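Local coordinates for protein enoyl-CoA hydratase/isomerase (Mycobacterium abscessus, PDB 3QXZ) that probably catalyses the hydration or double-bond isomerisation of enoyl-CoA thioesters, at residues A205-D218 against R232-D245. Sequence-based numbering, arbitrary orientation.
Sequences APESAALTKRLLWD and RETADHLRLMGSQD. With EDO (1,2-ethanediol), chain H.
Leu-211 and Leu-240 meet tip to tip between two antiparallel helices, with Leu-211 CD1 3.7 Å from Leu-240 CG. The short axes come within 10.4 Å at 169°. Leu-240 CD2 also rests on the CB and CG of Glu-207 and on the backbone N of Ser-208. One turn further along, Leu-215 spreads its two methyls. CD1 lies over one face of the Arg-232 guanidinium, near its rim, and CD2 packs on Glu-233 CG. The second subunit covers part of this tightly packed side: Ser-208 OG bonds to Val-140 O of that subunit, and the Glu-233 carboxylate bonds to its Leu-145 and His-147.

The other side is polar and opens toward solvent: Arg-239 is exposed and Glu-207 partly exposed. Arg-239 is extended from CG to NE and grips Glu-207 side-on. Its NE is 2.9 Å from Glu-207 OE2, and NH2 adds a longer bond to the same oxygen. Both come from one face of the carboxylate, whose plane is turned 66° from the guanidinium. Water 2 bridges Glu-207 OE1 and, weakly, Arg-239 NH2.

At the far end Arg-232 bends at chi2 and chi3 (-72°), which brings NH1 and NH2 end-on to Asp-218 OD2, each at 3.0 Å. Asp-218 OD1 takes Arg-214 NH1 at 2.8 Å, so one carboxylate joins two arginines and should offset their like charges. Water 3 ties Asp-236 OD2 to Leu-211 O and Arg-232 NH2. Water 1 accepts from Glu-207 N and donates to Asp-245 OD2, 2.7 Å from the water. Asp-245 OD1 and OD2 also accept from Ala-262 N and Gly-263 N.

Together the two helices form an antiparallel hairpin in the C-terminal helical region of the crotonase fold, packed against a neighbouring subunit of the trimer.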
loop_
_atom_site.group_PDB
_atom_site.type_symbol
_atom_site.label_atom_id
_atom_site.label_comp_id
_atom_site.label_asym_id
_atom_site.label_seq_id
_atom_site.Cartn_x
_atom_site.Cartn_y
_atom_site.Cartn_z
ATOM N N ALA A 205 21.869 -11.827 -10.007
ATOM C CA ALA A 205 22.503 -11.449 -11.280
ATOM C C ALA A 205 22.429 -9.927 -11.480
ATOM O O ALA A 205 21.406 -9.312 -11.154
ATOM C CB ALA A 205 21.851 -12.170 -12.451
ATOM N N PRO A 206 23.493 -9.302 -12.017
ATOM C CA PRO A 206 23.493 -7.824 -12.139
ATOM C C PRO A 206 22.356 -7.281 -12.995
ATOM O O PRO A 206 21.666 -6.335 -12.583
ATOM C CB PRO A 206 24.864 -7.497 -12.767
ATOM C CG PRO A 206 25.524 -8.808 -13.051
ATOM C CD PRO A 206 24.786 -9.915 -12.389
ATOM N N GLU A 207 22.126 -7.867 -14.168
ATOM C CA GLU A 207 21.069 -7.363 -15.039
ATOM C C GLU A 207 19.686 -7.695 -14.474
ATOM O O GLU A 207 18.728 -6.935 -14.662
ATOM C CB GLU A 207 21.244 -7.864 -16.485
ATOM C CG GLU A 207 20.416 -7.088 -17.505
ATOM C CD GLU A 207 20.826 -5.632 -17.707
ATOM O OE1 GLU A 207 21.887 -5.182 -17.205
ATOM O OE2 GLU A 207 20.066 -4.932 -18.392
ATOM N N SER A 208 19.552 -8.841 -13.807
ATOM C CA SER A 208 18.292 -9.190 -13.138
ATOM C C SER A 208 17.907 -8.109 -12.112
ATOM O O SER A 208 16.754 -7.634 -12.092
ATOM C CB SER A 208 18.448 -10.535 -12.424
ATOM O OG SER A 208 18.587 -11.589 -13.361
ATOM N N ALA A 209 18.857 -7.728 -11.263
ATOM C CA ALA A 209 18.576 -6.676 -10.273
ATOM C C ALA A 209 18.228 -5.359 -10.942
ATOM O O ALA A 209 17.272 -4.694 -10.529
ATOM C CB ALA A 209 19.757 -6.491 -9.348
ATOM N N ALA A 210 18.977 -4.980 -11.977
ATOM C CA ALA A 210 18.758 -3.678 -12.627
ATOM C C ALA A 210 17.381 -3.616 -13.286
ATOM O O ALA A 210 16.659 -2.618 -13.129
ATOM C CB ALA A 210 19.855 -3.422 -13.665
ATOM N N LEU A 211 17.009 -4.646 -14.042
ATOM C CA LEU A 211 15.728 -4.621 -14.742
ATOM C C LEU A 211 14.566 -4.717 -13.778
ATOM O O LEU A 211 13.532 -4.053 -13.993
ATOM C CB LEU A 211 15.643 -5.737 -15.785
ATOM C CG LEU A 211 16.589 -5.577 -16.982
ATOM C CD1 LEU A 211 16.442 -6.783 -17.914
ATOM C CD2 LEU A 211 16.411 -4.273 -17.759
ATOM N N THR A 212 14.712 -5.530 -12.728
ATOM C CA THR A 212 13.649 -5.651 -11.726
ATOM C C THR A 212 13.445 -4.325 -10.981
ATOM O O THR A 212 12.300 -3.866 -10.833
ATOM C CB THR A 212 14.008 -6.781 -10.749
ATOM O OG1 THR A 212 14.088 -8.021 -11.479
ATOM C CG2 THR A 212 12.924 -6.960 -9.660
ATOM N N LYS A 213 14.538 -3.696 -10.541
ATOM C CA LYS A 213 14.416 -2.414 -9.854
ATOM C C LYS A 213 13.791 -1.372 -10.757
ATOM O O LYS A 213 12.877 -0.653 -10.344
ATOM C CB LYS A 213 15.781 -1.934 -9.371
ATOM C CG LYS A 213 15.654 -0.549 -8.705
ATOM C CD LYS A 213 16.892 -0.084 -7.989
ATOM C CE LYS A 213 16.685 1.330 -7.458
ATOM N NZ LYS A 213 17.654 1.700 -6.376
ATOM N N ARG A 214 14.273 -1.274 -11.991
ATOM C CA ARG A 214 13.761 -0.239 -12.883
ATOM C C ARG A 214 12.332 -0.463 -13.308
ATOM O O ARG A 214 11.602 0.518 -13.469
ATOM C CB ARG A 214 14.692 -0.053 -14.081
ATOM C CG ARG A 214 16.017 0.580 -13.636
ATOM C CD ARG A 214 16.063 2.106 -13.752
ATOM N NE ARG A 214 14.833 2.820 -13.451
ATOM C CZ ARG A 214 14.425 3.187 -12.235
ATOM N NH1 ARG A 214 13.288 3.880 -12.122
ATOM N NH2 ARG A 214 15.105 2.830 -11.129
ATOM N N LEU A 215 11.889 -1.712 -13.469
ATOM C CA LEU A 215 10.475 -1.925 -13.806
ATOM C C LEU A 215 9.589 -1.604 -12.596
ATOM O O LEU A 215 8.566 -0.913 -12.727
ATOM C CB LEU A 215 10.229 -3.343 -14.339
ATOM C CG LEU A 215 8.767 -3.655 -14.686
ATOM C CD1 LEU A 215 8.128 -2.606 -15.613
ATOM C CD2 LEU A 215 8.714 -5.019 -15.333
ATOM N N LEU A 216 9.979 -2.087 -11.420
ATOM C CA LEU A 216 9.214 -1.784 -10.217
ATOM C C LEU A 216 8.983 -0.268 -10.086
ATOM O O LEU A 216 7.842 0.192 -9.920
ATOM C CB LEU A 216 9.922 -2.349 -8.978
ATOM C CG LEU A 216 9.280 -2.053 -7.625
ATOM C CD1 LEU A 216 8.048 -2.849 -7.395
ATOM C CD2 LEU A 216 10.313 -2.344 -6.522
ATOM N N TRP A 217 10.067 0.492 -10.181
ATOM C CA TRP A 217 9.972 1.919 -9.942
ATOM C C TRP A 217 9.459 2.700 -11.147
ATOM O O TRP A 217 8.668 3.635 -10.950
ATOM C CB TRP A 217 11.300 2.469 -9.438
ATOM C CG TRP A 217 11.592 2.117 -8.019
ATOM C CD1 TRP A 217 12.582 1.294 -7.542
ATOM C CD2 TRP A 217 10.878 2.596 -6.879
ATOM N NE1 TRP A 217 12.520 1.227 -6.161
ATOM C CE2 TRP A 217 11.489 2.029 -5.733
ATOM C CE3 TRP A 217 9.779 3.467 -6.709
ATOM C CZ2 TRP A 217 11.053 2.311 -4.441
ATOM C CZ3 TRP A 217 9.347 3.745 -5.417
ATOM C CH2 TRP A 217 9.969 3.149 -4.297
ATOM N N ASP A 218 9.877 2.369 -12.377
ATOM C CA ASP A 218 9.315 3.087 -13.542
ATOM C C ASP A 218 7.812 2.965 -13.569
ATOM O O ASP A 218 7.116 3.931 -13.890
ATOM C CB ASP A 218 9.835 2.569 -14.887
ATOM C CG ASP A 218 11.282 2.972 -15.190
ATOM O OD1 ASP A 218 11.871 3.853 -14.514
ATOM O OD2 ASP A 218 11.815 2.396 -16.140
ATOM N N ARG A 232 6.395 -5.307 -20.423
ATOM C CA ARG A 232 7.802 -5.074 -20.099
ATOM C C ARG A 232 8.448 -6.253 -19.411
ATOM O O ARG A 232 9.623 -6.502 -19.632
ATOM C CB ARG A 232 8.065 -3.762 -19.333
ATOM C CG ARG A 232 9.555 -3.465 -19.478
ATOM C CD ARG A 232 10.348 -2.745 -18.438
ATOM N NE ARG A 232 9.969 -1.364 -18.452
ATOM C CZ ARG A 232 10.562 -0.353 -17.778
ATOM N NH1 ARG A 232 10.000 0.820 -17.870
ATOM N NH2 ARG A 232 11.647 -0.483 -17.012
ATOM N N GLU A 233 7.708 -6.997 -18.591
ATOM C CA GLU A 233 8.266 -8.219 -18.020
ATOM C C GLU A 233 8.639 -9.168 -19.143
ATOM O O GLU A 233 9.724 -9.786 -19.112
ATOM C CB GLU A 233 7.245 -8.910 -17.122
ATOM C CG GLU A 233 7.049 -8.247 -15.767
ATOM C CD GLU A 233 6.032 -8.954 -14.899
ATOM O OE1 GLU A 233 5.254 -9.795 -15.419
ATOM O OE2 GLU A 233 5.990 -8.643 -13.685
ATOM N N THR A 234 7.782 -9.320 -20.161
ATOM C CA THR A 234 8.142 -10.179 -21.307
ATOM C C THR A 234 9.404 -9.691 -22.003
ATOM O O THR A 234 10.309 -10.501 -22.290
ATOM C CB THR A 234 6.967 -10.309 -22.244
ATOM O OG1 THR A 234 5.927 -11.015 -21.534
ATOM C CG2 THR A 234 7.310 -11.103 -23.496
ATOM N N ALA A 235 9.481 -8.385 -22.279
ATOM C CA ALA A 235 10.634 -7.828 -22.995
ATOM C C ALA A 235 11.901 -7.963 -22.146
ATOM O O ALA A 235 12.968 -8.345 -22.667
ATOM C CB ALA A 235 10.364 -6.347 -23.360
ATOM N N ASP A 236 11.806 -7.691 -20.846
ATOM C CA ASP A 236 12.946 -7.892 -19.951
ATOM C C ASP A 236 13.370 -9.359 -19.884
ATOM O O ASP A 236 14.578 -9.646 -19.856
ATOM C CB ASP A 236 12.629 -7.382 -18.537
ATOM C CG ASP A 236 12.621 -5.862 -18.433
ATOM O OD1 ASP A 236 13.007 -5.169 -19.393
ATOM O OD2 ASP A 236 12.212 -5.371 -17.372
ATOM N N HIS A 237 12.406 -10.274 -19.870
ATOM C CA HIS A 237 12.724 -11.702 -19.923
ATOM C C HIS A 237 13.452 -12.057 -21.204
ATOM O O HIS A 237 14.389 -12.850 -21.162
ATOM C CB HIS A 237 11.478 -12.558 -19.729
ATOM C CG HIS A 237 11.243 -12.923 -18.299
ATOM N ND1 HIS A 237 10.786 -12.023 -17.360
ATOM C CD2 HIS A 237 11.464 -14.087 -17.634
ATOM C CE1 HIS A 237 10.712 -12.620 -16.176
ATOM N NE2 HIS A 237 11.128 -13.871 -16.319
ATOM N N LEU A 238 13.046 -11.515 -22.356
ATOM C CA LEU A 238 13.789 -11.824 -23.582
ATOM C C LEU A 238 15.220 -11.323 -23.472
ATOM O O LEU A 238 16.142 -12.029 -23.895
ATOM C CB LEU A 238 13.058 -11.266 -24.818
ATOM C CG LEU A 238 11.706 -11.895 -25.179
ATOM C CD1 LEU A 238 11.145 -11.206 -26.419
ATOM C CD2 LEU A 238 11.858 -13.393 -25.413
ATOM N N ARG A 239 15.428 -10.143 -22.906
ATOM C CA ARG A 239 16.774 -9.613 -22.688
ATOM C C ARG A 239 17.588 -10.510 -21.766
ATOM O O ARG A 239 18.738 -10.855 -22.092
ATOM C CB ARG A 239 16.698 -8.190 -22.132
ATOM C CG ARG A 239 18.039 -7.526 -21.827
ATOM C CD ARG A 239 17.862 -6.038 -21.555
ATOM N NE ARG A 239 19.074 -5.370 -21.069
ATOM C CZ ARG A 239 20.045 -4.905 -21.856
ATOM N NH1 ARG A 239 19.977 -5.061 -23.177
ATOM N NH2 ARG A 239 21.103 -4.298 -21.320
ATOM N N LEU A 240 17.007 -10.916 -20.639
ATOM C CA LEU A 240 17.706 -11.773 -19.679
ATOM C C LEU A 240 17.941 -13.184 -20.195
ATOM O O LEU A 240 19.045 -13.740 -20.034
ATOM C CB LEU A 240 16.907 -11.834 -18.369
ATOM C CG LEU A 240 16.873 -10.484 -17.654
ATOM C CD1 LEU A 240 15.740 -10.488 -16.609
ATOM C CD2 LEU A 240 18.230 -10.126 -17.010
ATOM N N MET A 241 16.928 -13.775 -20.814
ATOM C CA MET A 241 17.076 -15.140 -21.337
ATOM C C MET A 241 18.028 -15.198 -22.532
ATOM O O MET A 241 18.518 -16.280 -22.864
ATOM C CB MET A 241 15.706 -15.723 -21.684
ATOM C CG MET A 241 14.818 -15.918 -20.466
ATOM S SD MET A 241 13.164 -16.505 -20.867
ATOM C CE MET A 241 12.749 -15.605 -22.351
ATOM N N GLY A 242 18.285 -14.068 -23.176
ATOM C CA GLY A 242 19.260 -14.018 -24.261
ATOM C C GLY A 242 20.676 -13.797 -23.780
ATOM O O GLY A 242 21.563 -13.578 -24.617
ATOM N N SER A 243 20.900 -13.806 -22.463
ATOM C CA SER A 243 22.229 -13.669 -21.846
ATOM C C SER A 243 22.589 -14.918 -21.082
ATOM O O SER A 243 21.745 -15.578 -20.483
ATOM C CB SER A 243 22.280 -12.462 -20.892
ATOM O OG SER A 243 23.305 -12.636 -19.892
ATOM N N GLN A 244 23.879 -15.250 -21.115
ATOM C CA GLN A 244 24.370 -16.438 -20.424
ATOM C C GLN A 244 24.133 -16.491 -18.918
ATOM O O GLN A 244 24.098 -17.583 -18.341
ATOM C CB GLN A 244 25.856 -16.671 -20.741
ATOM C CG GLN A 244 26.132 -17.145 -22.206
ATOM C CD GLN A 244 25.791 -18.604 -22.440
ATOM O OE1 GLN A 244 25.817 -19.422 -21.518
ATOM N NE2 GLN A 244 25.475 -18.951 -23.681
ATOM N N ASP A 245 23.915 -15.334 -18.282
ATOM C CA ASP A 245 23.630 -15.360 -16.835
ATOM C C ASP A 245 22.354 -16.171 -16.513
ATOM O O ASP A 245 22.261 -16.771 -15.445
ATOM C CB ASP A 245 23.549 -13.958 -16.227
ATOM C CG ASP A 245 24.917 -13.341 -16.002
ATOM O OD1 ASP A 245 25.950 -14.029 -16.229
ATOM O OD2 ASP A 245 24.995 -12.182 -15.552
HETATM C C1 EDO H . 22.827 -3.103 -11.218
HETATM O O1 EDO H . 22.012 -4.113 -10.621
HETATM C C2 EDO H . 24.109 -3.057 -10.406
HETATM O O2 EDO H . 24.909 -4.243 -10.635
HETATM O O HOH W 1 23.066 -10.307 -15.442
HETATM O O HOH W 2 23.043 -3.683 -19.047
HETATM O O HOH W 3 13.143 -2.931 -16.492
#